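Local coordinates for protein beta-lactamase Mb2281c (Mycobacterium bovis, PDB 3I7J) that probably hydrolyses beta-lactams or related amide or ester substrates with a serine nucleophile, at residues A[32-38]-A[149-154]; A[130-134]-A[158-162]; A[176-181]-A[200-206]. Numbering follows the deposited sequence.

How the interactions relate
Helix 153-164 ties the first two contacts together: interaction 1 leads into its N-terminus from the small antiparallel sheet, and interaction 2 uses its middle, their centres 13 Å apart. Along the chain these two cross, since their segments alternate. Interaction 3 comes later in the sequence, at the end of the next helix, 171-177. Its centre lies 24 Å from that of interaction 1, on the opposite side of the chain's centre, and 20 Å from that of interaction 2, with nearest atoms about 12 and 5 Å away. The probable SxxK active site (Ser40, Lys43, with Tyr99) touches Trp200 of interaction 3, while Leu38 of interaction 1 lies near it without contact.

Interaction 1 (A[32-38]-A[149-154]); sequences TARVFAL and ATSTVA
Leu38, in the m,t rotamer, lays CD1 3.6 Å from CB of Ser151 and 4.1 Å from CB of Ala149, a branched apolar side chain covering two small ones. Its backbone N donates to Ala149 O (3.1 Å). Residues 36-37 are extended and run antiparallel to 149-151. Phe36 and Ser151 form a hydrogen-bonded pair, Phe36 N to Ser151 O at 2.8 Å and Ser151 N to Phe36 O at 3.2 Å; Ala37 and Thr150 follow as a non-hydrogen-bonded pair, CA to CA 4.8 Å. Strand 36-37 is an edge of a small three-stranded sheet whose central strand is 149-151. The Phe36 and Ser151 side chains share one face, where the phenyl ring packs on Ala16 and Leu247 of the large sheet and the hydroxyl of Ser151 bonds to Thr136. Thr152 then N-caps helix 153-164: its p rotamer lets OG1, which valine would lack, accept from Asp155 N. Residues 32-34 bend over this helix start, where two first-turn NH groups find acceptors. Ala154 N donates to Thr32 O (3.1 Å), and Val153 N donates to a water (3.0 Å) that in turn donates to Arg34 O (2.7 Å).

Interaction 2 (A[130-134]-A[158-162]); sequences PLGMV and VFAGD
Pro130, in the last turn of helix 119-131, lies out of reach of 158-162. Leu131 follows, its CA 6.8 Å from that of Val158, and its m,t side chain points toward the second helix: CB meets Val158 CG1 at 3.8 Å, while CD1 reaches Asp162 CB at 3.8 Å and Phe159 CD1 at 4.1 Å, beside the ring edge. Gly132 ends the first helix in a Schellman motif; its positive phi (78°) suits glycine. This packs one helix's end against the side of helix 153-164, with Phe159 (chi1 t) running on to Val127 and to Pro44, Leu45 and Arg48 of helix 42-56. Met133, a selenomethionine, centres an inverse gamma turn closed by a weak bond from Val134 N to Gly132 O (3.0 Å). Its flexible side chain brings CE to 3.5 Å from Val158 CG1 and 3.4 Å from Phe159 CB, and SE makes an oblique Met-aromatic contact, 5.2 Å from the Phe159 centroid. The Asp162 carboxylate salt-bridges Arg48 and accepts from Ser167 N and Thr168 N.

Interaction 3 (A[176-181]-A[200-206]); sequences DATTVQ and WGLGFEI
Two backbone hydrogen bonds join residues 176-181, where helix 171-177 ends, to 200-206: Leu202 N donates to Ala177 O (3.0 Å) and Gln181 N to Trp200 O (3.0 Å). Between them Gly201 CA lies 3.4 Å from Ala177 O and 3.5 Å from Thr179 O; a CB there would clash with Ala177 O, so glycine suits. Leu202 centres an inverse gamma turn, Gly203 N bonding weakly to Gly201 O (3.2 Å), and at Gly203 (phi 103°) any CB would jam against Leu202 O. Gly201 N donates to Phe204 O (2.7 Å), and Leu202 O accepts from Gln51.

Gln181, in the m,m rotamer, curls back: NE2 donates to Thr179 O (3.1 Å) and weakly to Asp176 OD2 (2.7 Å), while OE1 accepts from Arg73. Thr179 N donates to Asp176 O (3.1 Å). Thr178 OG1 bonds to the carbonyls of His174 and Ala175, and Thr179 OG1 to that of Ala175.

Small Ala177 lets CB approach Leu202 CB (3.8 Å) and Phe204 CE2 (4.1 Å). Ile206 CD1 packs on backbone, 3.5 Å from both Thr178 O and Val180 N.

Phe204 also packs on Pro44, Arg48 and Gln51 of helix 42-56. The Trp200 ring leads away toward the probable active site, against Tyr99 and His78. The Glu205 carboxylate salt-bridges Lys210 and accepts from Trp214 NE1; its backbone bonds to Gly225, making strand 205-206 an edge of the large antiparallel sheet.

Interaction 1 (A[32-38]-A[149-154])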
# COMPACT_ATOMS: atom_id res chain seq x y z
N THR A 32 -6.83 2.36 18.49
CA THR A 32 -6.98 2.77 17.09
C THR A 32 -6.70 4.26 16.87
O THR A 32 -6.69 4.74 15.73
CB THR A 32 -8.39 2.41 16.56
OG1 THR A 32 -9.38 3.11 17.32
CG2 THR A 32 -8.64 0.92 16.68
N ALA A 33 -6.47 4.99 17.95
CA ALA A 33 -6.18 6.41 17.87
C ALA A 33 -4.67 6.66 18.00
O ALA A 33 -4.19 7.77 17.76
CB ALA A 33 -6.93 7.17 18.97
N ARG A 34 -3.93 5.62 18.37
CA ARG A 34 -2.48 5.73 18.52
C ARG A 34 -1.76 5.90 17.18
O ARG A 34 -2.01 5.15 16.23
CB ARG A 34 -1.93 4.50 19.25
CG ARG A 34 -0.42 4.43 19.25
CD ARG A 34 0.13 3.42 20.23
NE ARG A 34 1.58 3.34 20.15
CZ ARG A 34 2.36 2.86 21.10
NH1 ARG A 34 1.84 2.41 22.24
NH2 ARG A 34 3.68 2.84 20.93
N VAL A 35 -0.85 6.87 17.12
CA VAL A 35 -0.08 7.13 15.90
C VAL A 35 1.08 6.15 15.71
O VAL A 35 1.86 5.92 16.63
CB VAL A 35 0.51 8.55 15.91
CG1 VAL A 35 1.49 8.70 14.76
CG2 VAL A 35 -0.60 9.60 15.78
N PHE A 36 1.20 5.60 14.51
CA PHE A 36 2.25 4.64 14.19
C PHE A 36 3.03 5.06 12.93
O PHE A 36 2.47 5.70 12.03
CB PHE A 36 1.63 3.26 13.92
CG PHE A 36 1.14 2.54 15.16
CD1 PHE A 36 2.00 1.73 15.90
CD2 PHE A 36 -0.20 2.63 15.55
CE1 PHE A 36 1.53 1.02 17.00
CE2 PHE A 36 -0.67 1.92 16.66
CZ PHE A 36 0.20 1.11 17.38
N ALA A 37 4.30 4.71 12.86
CA ALA A 37 5.08 5.02 11.66
C ALA A 37 4.60 3.95 10.68
O ALA A 37 4.49 2.78 11.04
CB ALA A 37 6.58 4.86 11.93
N LEU A 38 4.32 4.34 9.44
CA LEU A 38 3.82 3.39 8.46
C LEU A 38 4.86 2.76 7.56
O LEU A 38 4.61 1.70 6.98
CB LEU A 38 2.78 4.06 7.57
CG LEU A 38 1.58 4.69 8.26
CD1 LEU A 38 0.59 5.12 7.19
CD2 LEU A 38 0.94 3.70 9.22
N ALA A 149 5.10 8.38 5.84
CA ALA A 149 3.77 8.68 6.37
C ALA A 149 3.56 8.14 7.79
O ALA A 149 4.16 7.14 8.20
CB ALA A 149 2.70 8.14 5.44
N THR A 150 2.71 8.85 8.51
CA THR A 150 2.35 8.53 9.87
C THR A 150 0.81 8.49 9.89
O THR A 150 0.17 9.30 9.24
CB THR A 150 2.89 9.65 10.81
OG1 THR A 150 4.16 9.26 11.35
CG2 THR A 150 1.94 9.94 11.92
N SER A 151 0.23 7.53 10.61
CA SER A 151 -1.22 7.42 10.66
C SER A 151 -1.69 6.57 11.84
O SER A 151 -0.89 6.12 12.66
CB SER A 151 -1.73 6.83 9.33
OG SER A 151 -3.14 6.90 9.24
N THR A 152 -3.00 6.35 11.90
CA THR A 152 -3.63 5.56 12.97
C THR A 152 -4.47 4.45 12.36
O THR A 152 -4.81 4.51 11.18
CB THR A 152 -4.59 6.43 13.79
OG1 THR A 152 -5.66 6.89 12.94
CG2 THR A 152 -3.87 7.64 14.37
N VAL A 153 -4.82 3.44 13.15
CA VAL A 153 -5.64 2.36 12.61
C VAL A 153 -7.01 2.89 12.19
O VAL A 153 -7.58 2.43 11.20
CB VAL A 153 -5.80 1.21 13.64
CG1 VAL A 153 -6.76 0.15 13.09
CG2 VAL A 153 -4.45 0.58 13.91
N ALA A 154 -7.53 3.86 12.93
CA ALA A 154 -8.83 4.46 12.62
C ALA A 154 -8.82 5.12 11.24
O ALA A 154 -9.75 4.95 10.45
CB ALA A 154 -9.21 5.50 13.68
O HOH W 1 -3.71 3.05 15.89

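Interaction 2 (A[130-134]-A[158-162])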
# COMPACT_ATOMS: atom_id res chain seq x y z
N PRO A 130 -10.57 14.40 2.13
CA PRO A 130 -11.87 13.91 1.65
C PRO A 130 -12.42 12.71 2.42
O PRO A 130 -13.63 12.55 2.54
CB PRO A 130 -11.59 13.57 0.18
CG PRO A 130 -10.50 14.54 -0.19
CD PRO A 130 -9.59 14.47 1.04
N LEU A 131 -11.53 11.88 2.96
CA LEU A 131 -11.95 10.70 3.72
C LEU A 131 -12.00 10.92 5.23
O LEU A 131 -12.32 10.00 5.98
CB LEU A 131 -11.03 9.51 3.40
CG LEU A 131 -11.11 8.96 1.97
CD1 LEU A 131 -10.03 7.92 1.70
CD2 LEU A 131 -12.49 8.36 1.75
N GLY A 132 -11.68 12.13 5.68
CA GLY A 132 -11.70 12.42 7.10
C GLY A 132 -10.51 11.89 7.88
O GLY A 132 -10.60 11.70 9.09
N MSE A 133 -9.39 11.64 7.20
CA MSE A 133 -8.17 11.15 7.83
C MSE A 133 -7.39 12.30 8.46
O MSE A 133 -6.33 12.69 7.96
CB MSE A 133 -7.30 10.44 6.79
CG MSE A 133 -7.75 9.02 6.52
SE MSE A 133 -7.25 8.28 4.78
CE MSE A 133 -8.91 7.38 4.44
N VAL A 134 -7.89 12.81 9.58
CA VAL A 134 -7.25 13.95 10.24
C VAL A 134 -6.02 13.67 11.11
O VAL A 134 -5.47 14.58 11.72
CB VAL A 134 -8.30 14.75 11.06
CG1 VAL A 134 -9.38 15.28 10.12
CG2 VAL A 134 -8.93 13.88 12.14
N VAL A 158 -10.59 3.80 7.55
CA VAL A 158 -11.38 4.61 6.63
C VAL A 158 -10.79 4.44 5.23
O VAL A 158 -11.53 4.30 4.25
CB VAL A 158 -11.33 6.10 7.03
CG1 VAL A 158 -12.04 6.95 5.99
CG2 VAL A 158 -11.97 6.30 8.40
N PHE A 159 -9.46 4.45 5.14
CA PHE A 159 -8.78 4.29 3.86
C PHE A 159 -9.15 2.95 3.25
O PHE A 159 -9.51 2.87 2.06
CB PHE A 159 -7.26 4.40 4.03
CG PHE A 159 -6.51 4.45 2.74
CD1 PHE A 159 -6.70 5.51 1.84
CD2 PHE A 159 -5.61 3.45 2.40
CE1 PHE A 159 -6.01 5.57 0.63
CE2 PHE A 159 -4.91 3.50 1.18
CZ PHE A 159 -5.12 4.57 0.30
N ALA A 160 -9.09 1.89 4.06
CA ALA A 160 -9.43 0.55 3.59
C ALA A 160 -10.85 0.55 3.02
O ALA A 160 -11.16 -0.22 2.11
CB ALA A 160 -9.33 -0.45 4.75
N GLY A 161 -11.70 1.42 3.56
CA GLY A 161 -13.07 1.51 3.08
C GLY A 161 -13.08 2.00 1.64
O GLY A 161 -13.87 1.54 0.81
N ASP A 162 -12.20 2.95 1.35
CA ASP A 162 -12.10 3.51 0.01
C ASP A 162 -11.53 2.47 -0.95
O ASP A 162 -11.83 2.48 -2.14
CB ASP A 162 -11.20 4.75 0.04
CG ASP A 162 -11.28 5.56 -1.23
OD1 ASP A 162 -12.36 6.10 -1.51
OD2 ASP A 162 -10.27 5.66 -1.94

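Interaction 3 (A[176-181]-A[200-206])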
# COMPACT_ATOMS: atom_id res chain seq x y z
N ASP A 176 -8.34 -0.54 -12.40
CA ASP A 176 -7.06 -0.50 -13.08
C ASP A 176 -5.90 -0.56 -12.08
O ASP A 176 -4.93 -1.29 -12.29
CB ASP A 176 -6.97 0.78 -13.93
CG ASP A 176 -5.68 0.85 -14.74
OD1 ASP A 176 -5.66 1.55 -15.77
OD2 ASP A 176 -4.68 0.22 -14.35
N ALA A 177 -6.02 0.19 -10.99
CA ALA A 177 -4.99 0.23 -9.97
C ALA A 177 -4.85 -1.12 -9.27
O ALA A 177 -3.79 -1.42 -8.73
CB ALA A 177 -5.32 1.31 -8.94
N THR A 178 -5.91 -1.91 -9.25
CA THR A 178 -5.85 -3.22 -8.61
C THR A 178 -5.62 -4.35 -9.61
O THR A 178 -5.83 -5.53 -9.31
CB THR A 178 -7.13 -3.52 -7.79
OG1 THR A 178 -8.29 -3.34 -8.62
CG2 THR A 178 -7.20 -2.60 -6.59
N THR A 179 -5.18 -3.99 -10.82
CA THR A 179 -4.88 -4.96 -11.86
C THR A 179 -3.37 -4.96 -12.06
O THR A 179 -2.72 -3.91 -12.00
CB THR A 179 -5.54 -4.60 -13.20
OG1 THR A 179 -6.96 -4.64 -13.05
CG2 THR A 179 -5.12 -5.57 -14.28
N VAL A 180 -2.81 -6.14 -12.32
CA VAL A 180 -1.38 -6.23 -12.51
C VAL A 180 -0.92 -5.40 -13.71
O VAL A 180 -1.44 -5.50 -14.81
CB VAL A 180 -0.92 -7.72 -12.67
CG1 VAL A 180 -1.67 -8.39 -13.80
CG2 VAL A 180 0.59 -7.77 -12.91
N GLN A 181 0.06 -4.55 -13.43
CA GLN A 181 0.65 -3.66 -14.41
C GLN A 181 2.00 -4.26 -14.81
O GLN A 181 2.80 -4.61 -13.94
CB GLN A 181 0.86 -2.30 -13.75
CG GLN A 181 -0.41 -1.69 -13.15
CD GLN A 181 -1.37 -1.23 -14.22
OE1 GLN A 181 -0.96 -0.61 -15.19
NE2 GLN A 181 -2.65 -1.52 -14.05
N TRP A 200 2.43 -6.43 -9.27
CA TRP A 200 2.18 -5.16 -8.62
C TRP A 200 1.12 -4.40 -9.42
O TRP A 200 1.02 -4.55 -10.64
CB TRP A 200 3.49 -4.35 -8.55
CG TRP A 200 3.71 -3.68 -7.22
CD1 TRP A 200 3.15 -2.51 -6.78
CD2 TRP A 200 4.53 -4.16 -6.14
NE1 TRP A 200 3.56 -2.24 -5.50
CE2 TRP A 200 4.41 -3.24 -5.08
CE3 TRP A 200 5.35 -5.29 -5.97
CZ2 TRP A 200 5.08 -3.40 -3.86
CZ3 TRP A 200 6.02 -5.45 -4.75
CH2 TRP A 200 5.87 -4.51 -3.71
N GLY A 201 0.32 -3.61 -8.72
CA GLY A 201 -0.71 -2.83 -9.38
C GLY A 201 -0.19 -1.42 -9.53
O GLY A 201 1.01 -1.23 -9.74
N LEU A 202 -1.07 -0.42 -9.43
CA LEU A 202 -0.65 0.97 -9.53
C LEU A 202 -0.32 1.53 -8.16
O LEU A 202 -1.03 2.39 -7.64
CB LEU A 202 -1.74 1.83 -10.19
CG LEU A 202 -2.03 1.60 -11.68
CD1 LEU A 202 -3.21 2.49 -12.09
CD2 LEU A 202 -0.80 1.94 -12.50
N GLY A 203 0.76 1.03 -7.56
CA GLY A 203 1.15 1.52 -6.25
C GLY A 203 0.78 0.55 -5.14
O GLY A 203 1.29 0.64 -4.03
N PHE A 204 -0.12 -0.37 -5.46
CA PHE A 204 -0.57 -1.37 -4.49
C PHE A 204 0.07 -2.72 -4.85
O PHE A 204 0.07 -3.11 -6.03
CB PHE A 204 -2.09 -1.54 -4.54
CG PHE A 204 -2.88 -0.25 -4.41
CD1 PHE A 204 -2.44 0.78 -3.59
CD2 PHE A 204 -4.10 -0.11 -5.06
CE1 PHE A 204 -3.21 1.93 -3.40
CE2 PHE A 204 -4.89 1.02 -4.89
CZ PHE A 204 -4.44 2.05 -4.05
N GLU A 205 0.60 -3.44 -3.87
CA GLU A 205 1.17 -4.74 -4.19
C GLU A 205 -0.02 -5.67 -4.41
O GLU A 205 -1.08 -5.48 -3.82
CB GLU A 205 2.01 -5.30 -3.04
CG GLU A 205 2.86 -6.50 -3.45
CD GLU A 205 3.08 -7.49 -2.32
OE1 GLU A 205 3.25 -7.06 -1.15
OE2 GLU A 205 3.10 -8.71 -2.60
N ILE A 206 0.16 -6.65 -5.29
CA ILE A 206 -0.88 -7.64 -5.55
C ILE A 206 -0.29 -8.99 -5.14
O ILE A 206 0.81 -9.35 -5.55
CB ILE A 206 -1.28 -7.67 -7.04
CG1 ILE A 206 -2.05 -6.39 -7.40
CG2 ILE A 206 -2.17 -8.87 -7.33
CD1 ILE A 206 -2.47 -6.32 -8.88